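Local atomic coordinates of argininosuccinate lyase (Chelativorans sp., PDB entry 6RXA), a protein that is a C-N lyase of the aspartase/fumarase superfamily, here an engineered EDDS lyase variant, and probably also cleaves argininosuccinate into fumarate and L-arginine. Residues H144-H149 and H170-I175; M154-Q159 and Q164-G169. The protein carries 2 engineered substitutions. One frame throughout, in Å; residues are numbered along the deposited sequence. Where two conformers were deposited one is given.

Interaction 1: H144-H149 and H170-I175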
loop_
_atom_site.group_PDB
_atom_site.type_symbol
_atom_site.label_atom_id
_atom_site.label_comp_id
_atom_site.label_asym_id
_atom_site.label_seq_id
_atom_site.Cartn_x
_atom_site.Cartn_y
_atom_site.Cartn_z
ATOM N N HIS A 144 -31.046 -14.062 7.116
ATOM C CA HIS A 144 -31.872 -14.945 7.934
ATOM C C HIS A 144 -31.856 -14.507 9.395
ATOM O O HIS A 144 -32.878 -14.594 10.086
ATOM C CB HIS A 144 -31.428 -16.392 7.736
ATOM C CG HIS A 144 -31.475 -16.834 6.302
ATOM N ND1 HIS A 144 -30.997 -18.056 5.880
ATOM C CD2 HIS A 144 -31.938 -16.209 5.192
ATOM C CE1 HIS A 144 -31.167 -18.166 4.572
ATOM N NE2 HIS A 144 -31.728 -17.055 4.129
ATOM N N LYS A 145 -30.711 -14.000 9.873
ATOM C CA LYS A 145 -30.648 -13.409 11.209
ATOM C C LYS A 145 -31.509 -12.153 11.292
ATOM O O LYS A 145 -32.264 -11.969 12.254
ATOM C CB LYS A 145 -29.189 -13.108 11.564
ATOM C CG LYS A 145 -28.923 -12.741 13.028
ATOM C CD LYS A 145 -28.997 -13.930 13.976
ATOM C CE LYS A 145 -28.349 -13.601 15.318
ATOM N NZ LYS A 145 -28.271 -14.808 16.180
ATOM N N ALA A 146 -31.430 -11.287 10.279
ATOM C CA ALA A 146 -32.241 -10.073 10.289
ATOM C C ALA A 146 -33.719 -10.400 10.427
ATOM O O ALA A 146 -34.457 -9.701 11.136
ATOM C CB ALA A 146 -32.010 -9.274 9.009
ATOM N N ALA A 147 -34.175 -11.456 9.751
ATOM C CA ALA A 147 -35.590 -11.786 9.741
ATOM C C ALA A 147 -36.125 -12.125 11.124
ATOM O O ALA A 147 -37.331 -12.001 11.351
ATOM C CB ALA A 147 -35.823 -12.950 8.779
ATOM N N ASP A 148 -35.265 -12.534 12.047
ATOM C CA ASP A 148 -35.671 -12.848 13.411
ATOM C C ASP A 148 -35.564 -11.651 14.348
ATOM O O ASP A 148 -35.863 -11.788 15.540
ATOM C CB ASP A 148 -34.812 -13.985 13.971
ATOM C CG ASP A 148 -35.178 -15.335 13.396
ATOM O OD1 ASP A 148 -36.294 -15.479 12.853
ATOM O OD2 ASP A 148 -34.344 -16.253 13.507
ATOM N N HIS A 149 -35.153 -10.487 13.839
ATOM C CA HIS A 149 -34.845 -9.341 14.687
ATOM C C HIS A 149 -35.485 -8.049 14.203
ATOM O O HIS A 149 -34.944 -6.966 14.424
ATOM C CB HIS A 149 -33.342 -9.208 14.888
ATOM C CG HIS A 149 -32.800 -10.301 15.739
ATOM N ND1 HIS A 149 -32.952 -10.316 17.109
ATOM C CD2 HIS A 149 -32.192 -11.465 15.413
ATOM C CE1 HIS A 149 -32.430 -11.428 17.595
ATOM N NE2 HIS A 149 -31.958 -12.141 16.586
ATOM N N HIS A 170 -32.617 -4.098 10.917
ATOM C CA HIS A 170 -32.256 -2.990 10.037
ATOM C C HIS A 170 -30.749 -2.902 9.838
ATOM O O HIS A 170 -30.271 -2.719 8.713
ATOM C CB HIS A 170 -32.814 -1.707 10.650
ATOM C CG HIS A 170 -32.452 -0.466 9.907
ATOM N ND1 HIS A 170 -31.624 0.493 10.447
ATOM C CD2 HIS A 170 -32.806 -0.017 8.679
ATOM C CE1 HIS A 170 -31.479 1.477 9.576
ATOM N NE2 HIS A 170 -32.188 1.193 8.497
ATOM N N TYR A 171 -29.980 -3.026 10.924
ATOM C CA TYR A 171 -28.526 -2.991 10.820
ATOM C C TYR A 171 -28.012 -4.100 9.903
ATOM O O TYR A 171 -27.184 -3.863 9.011
ATOM C CB TYR A 171 -27.887 -3.101 12.219
ATOM C CG TYR A 171 -26.378 -3.095 12.131
ATOM C CD1 TYR A 171 -25.674 -4.265 11.921
ATOM C CD2 TYR A 171 -25.665 -1.911 12.206
ATOM C CE1 TYR A 171 -24.317 -4.265 11.787
ATOM C CE2 TYR A 171 -24.283 -1.902 12.075
ATOM C CZ TYR A 171 -23.614 -3.084 11.869
ATOM O OH TYR A 171 -22.242 -3.109 11.726
ATOM N N LEU A 172 -28.472 -5.334 10.129
ATOM C CA LEU A 172 -28.012 -6.463 9.325
ATOM C C LEU A 172 -28.337 -6.272 7.853
ATOM O O LEU A 172 -27.569 -6.708 6.992
ATOM C CB LEU A 172 -28.583 -7.769 9.869
ATOM C CG LEU A 172 -27.982 -8.155 11.220
ATOM C CD1 LEU A 172 -28.815 -9.244 11.892
ATOM C CD2 LEU A 172 -26.540 -8.620 11.055
ATOM N N MET A 173 -29.432 -5.589 7.531
ATOM C CA MET A 173 -29.744 -5.378 6.126
ATOM C C MET A 173 -28.816 -4.365 5.469
ATOM O O MET A 173 -28.703 -4.373 4.243
ATOM C CB MET A 173 -31.219 -5.056 5.933
ATOM C CG MET A 173 -32.111 -6.252 6.284
ATOM S SD MET A 173 -31.629 -7.834 5.562
ATOM C CE MET A 173 -31.966 -7.511 3.838
ATOM N N ALA A 174 -28.117 -3.519 6.237
ATOM C CA ALA A 174 -27.046 -2.730 5.637
ATOM C C ALA A 174 -25.946 -3.648 5.138
ATOM O O ALA A 174 -25.435 -3.485 4.021
ATOM C CB ALA A 174 -26.483 -1.733 6.657
ATOM N N ILE A 175 -25.585 -4.638 5.956
ATOM C CA ILE A 175 -24.568 -5.609 5.565
ATOM C C ILE A 175 -25.028 -6.382 4.336
ATOM O O ILE A 175 -24.254 -6.594 3.401
ATOM C CB ILE A 175 -24.227 -6.525 6.755
ATOM C CG1 ILE A 175 -23.821 -5.713 7.995
ATOM C CG2 ILE A 175 -23.150 -7.518 6.354
ATOM C CD1 ILE A 175 -22.623 -4.818 7.815
#
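Ala146 and Leu172 mark the closest backbone approach, with their CA atoms 5.6 Å apart. Residues 144-149 take in the C-terminal part of helix 112-147 and the turn after it. Residues 170-175 lie at the start of helix 168-193, and here the two chain directions run roughly opposite. Asp148 N bonds to Lys145 O, and His149 N bonds to Ala146 O at 2.9 Å. No hydrogen bond crosses between the segments, so apolar side chains make the contact.

Ala146 points its methyl at the other helix. The CB sits 3.8 Å from Leu172 CB and also meets Met173 SD at 3.8 Å. A side chain this small lets the backbones come close. Met173 bends at chi2 (-48°), which sets SD against the methyl. Leu172 extends CD1 over the backbone of the first helix, 3.7 Å from Ala146 N. The same methyl touches Lys145 CG at 3.7 Å, and the two side chains cross at a slant. Only the base of Lys145 packs here. Its CG lies anti to the backbone N (chi1 -169°), the chain bends at chi2 (74°), and NZ leads away to Leu349 O and Arg347 O.

Helix 451-500 and the second subunit close in around the contact. Met173 packs on Ile458 and Ala461 of that helix, and Asn227 ND2 of the second subunit donates a hydrogen bond to His170 O. Two roughly antiparallel helices, joined by the hairpin 153-167, thus pack side by side through a small alanine, probably as part of the long-helix bundle of the aspartase/fumarase fold.

Interaction 2: M154-Q159 and Q164-G169. With FMT (formic acid), chain C.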
loop_
_atom_site.group_PDB
_atom_site.type_symbol
_atom_site.label_atom_id
_atom_site.label_comp_id
_atom_site.label_asym_id
_atom_site.label_seq_id
_atom_site.Cartn_x
_atom_site.Cartn_y
_atom_site.Cartn_z
ATOM N N MET A 154 -32.642 -1.204 19.128
ATOM C CA MET A 154 -31.288 -0.937 19.592
ATOM C C MET A 154 -30.863 0.368 18.939
ATOM O O MET A 154 -31.494 0.831 17.990
ATOM C CB MET A 154 -30.328 -2.056 19.208
ATOM C CG MET A 154 -29.978 -2.089 17.727
ATOM S SD MET A 154 -28.781 -3.396 17.341
ATOM C CE MET A 154 -28.199 -2.839 15.732
ATOM N N VAL A 155 -29.779 0.954 19.440
ATOM C CA VAL A 155 -29.284 2.181 18.830
ATOM C C VAL A 155 -28.327 1.864 17.687
ATOM O O VAL A 155 -27.599 0.864 17.695
ATOM C CB VAL A 155 -28.633 3.135 19.857
ATOM C CG1 VAL A 155 -29.585 3.396 21.013
ATOM C CG2 VAL A 155 -27.316 2.567 20.362
ATOM N N VAL A 156 -28.338 2.733 16.689
ATOM C CA VAL A 156 -27.285 2.809 15.686
ATOM C C VAL A 156 -26.309 3.901 16.118
ATOM O O VAL A 156 -26.686 4.878 16.781
ATOM C CB VAL A 156 -27.861 3.069 14.278
ATOM C CG1 VAL A 156 -28.419 4.474 14.156
ATOM C CG2 VAL A 156 -26.783 2.818 13.202
ATOM N N TYR A 157 -25.046 3.741 15.730
ATOM C CA TYR A 157 -23.965 4.656 16.069
ATOM C C TYR A 157 -23.508 5.414 14.832
ATOM O O TYR A 157 -23.525 4.887 13.716
ATOM C CB TYR A 157 -22.751 3.870 16.632
ATOM C CG TYR A 157 -23.075 3.172 17.926
ATOM C CD1 TYR A 157 -23.663 1.913 17.928
ATOM C CD2 TYR A 157 -22.836 3.794 19.144
ATOM C CE1 TYR A 157 -24.000 1.290 19.110
ATOM C CE2 TYR A 157 -23.169 3.187 20.330
ATOM C CZ TYR A 157 -23.757 1.931 20.309
ATOM O OH TYR A 157 -24.105 1.312 21.492
ATOM N N THR A 158 -23.091 6.661 15.038
ATOM C CA THR A 158 -22.233 7.354 14.089
ATOM C C THR A 158 -21.064 7.943 14.876
ATOM O O THR A 158 -21.245 8.433 15.997
ATOM C CB THR A 158 -22.962 8.454 13.305
ATOM O OG1 THR A 158 -23.384 9.479 14.199
ATOM C CG2 THR A 158 -24.184 7.915 12.573
ATOM N N GLN A 159 -19.853 7.865 14.319
ATOM C CA GLN A 159 -18.669 8.368 15.026
ATOM C C GLN A 159 -18.521 7.726 16.411
ATOM O O GLN A 159 -18.014 8.344 17.347
ATOM C CB GLN A 159 -18.687 9.903 15.127
ATOM C CG GLN A 159 -18.905 10.600 13.788
ATOM C CD GLN A 159 -18.904 12.109 13.891
ATOM O OE1 GLN A 159 -19.885 12.754 13.547
ATOM N NE2 GLN A 159 -17.789 12.677 14.335
ATOM N N GLN A 164 -29.453 7.224 16.757
ATOM C CA GLN A 164 -30.914 7.142 16.775
ATOM C C GLN A 164 -31.320 5.691 16.954
ATOM O O GLN A 164 -30.523 4.770 16.766
ATOM C CB GLN A 164 -31.524 7.698 15.486
ATOM C CG GLN A 164 -31.316 9.202 15.247
ATOM C CD GLN A 164 -31.857 9.656 13.902
ATOM O OE1 GLN A 164 -32.258 8.841 13.066
ATOM N NE2 GLN A 164 -31.862 10.967 13.681
ATOM N N PRO A 165 -32.601 5.437 17.285
ATOM C CA PRO A 165 -33.067 4.050 17.417
ATOM C C PRO A 165 -33.283 3.379 16.066
ATOM O O PRO A 165 -33.836 3.974 15.140
ATOM C CB PRO A 165 -34.399 4.191 18.173
ATOM C CG PRO A 165 -34.352 5.566 18.797
ATOM C CD PRO A 165 -33.599 6.391 17.797
ATOM N N ILE A 166 -32.848 2.115 15.977
ATOM C CA ILE A 166 -33.105 1.248 14.831
ATOM C C ILE A 166 -33.496 -0.122 15.376
ATOM O O ILE A 166 -33.914 -0.246 16.530
ATOM C CB ILE A 166 -31.876 1.157 13.909
ATOM C CG1 ILE A 166 -30.679 0.579 14.661
ATOM C CG2 ILE A 166 -31.535 2.519 13.331
ATOM C CD1 ILE A 166 -29.616 -0.027 13.744
ATOM N N THR A 167 -33.342 -1.161 14.558
ATOM C CA THR A 167 -33.438 -2.531 15.044
ATOM C C THR A 167 -32.216 -3.300 14.562
ATOM O O THR A 167 -31.547 -2.909 13.601
ATOM C CB THR A 167 -34.689 -3.246 14.528
ATOM O OG1 THR A 167 -34.557 -3.422 13.110
ATOM C CG2 THR A 167 -35.938 -2.451 14.840
ATOM N N LEU A 168 -31.928 -4.415 15.233
ATOM C CA LEU A 168 -30.846 -5.279 14.772
ATOM C C LEU A 168 -31.095 -5.762 13.344
ATOM O O LEU A 168 -30.155 -5.863 12.546
ATOM C CB LEU A 168 -30.654 -6.441 15.748
ATOM C CG LEU A 168 -29.587 -7.480 15.393
ATOM C CD1 LEU A 168 -28.219 -6.829 15.200
ATOM C CD2 LEU A 168 -29.530 -8.542 16.466
ATOM N N GLY A 169 -32.352 -6.052 12.997
ATOM C CA GLY A 169 -32.658 -6.422 11.624
ATOM C C GLY A 169 -32.278 -5.352 10.618
ATOM O O GLY A 169 -31.733 -5.644 9.555
HETATM C C FMT C . -23.278 12.783 13.287
HETATM O O1 FMT C . -23.328 12.915 14.520
HETATM O O2 FMT C . -23.357 11.679 12.719
#
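Met154 and Ile166 meet through their flat peptide groups. Ile166 N reaches Met154 O at 2.7 Å, almost in line with the carbonyl bond. The return bond, Met154 N to Ile166 O, is 3.0 Å, with the donor 45° out of the carbonyl plane. Val156 N adds a straight bond to Gln164 O. Formate, probably from the crystallisation liquor, takes a bond from Thr158 OG1 to O2 at 2.7 Å, while Gln159 OE1 stands over its carbon.

Met154 CG sits between the backbone N and the carbonyl carbon (chi1 73°), and the extended chain carries CE to Ile166 CD1 at 3.7 Å. SD lies 3.9 Å from Leu168 CB. Ile166 CD1 also presses on Val156 CB at 3.6 Å, the side chains crossing at about a right angle. An alanine in place of Met154 would probably open a gap between Ile166 and Leu168.

Thr167 OG1 caps helix 168-193 by accepting a hydrogen bond from His170 N. Lys286 and Asn288 of the third subunit and Asn113 of the second also bind the formate. This antiparallel beta hairpin thus brings Thr158, a fumarate-binding residue, to an anion site built from three subunits.

From the N terminus, helix 112-147 ends at the first half of interaction 1. The chain then turns through His149 into strand 153-158 and strand 161-167, which interaction 2 pairs as a hairpin. Helix 168-193 follows at once, and its start returns to 144-149 to complete interaction 1. The hairpin's short loop therefore lies within the longer one, and the contacts nest without crossing. Their centres are 12 Å apart, and they touch. His149 O and Gly169 N probably share a hydrogen bond at 3.1 Å, and Tyr171 CB packs on Met154 CE. Together they fix the hairpin to the two helices it connects, beside the second subunit.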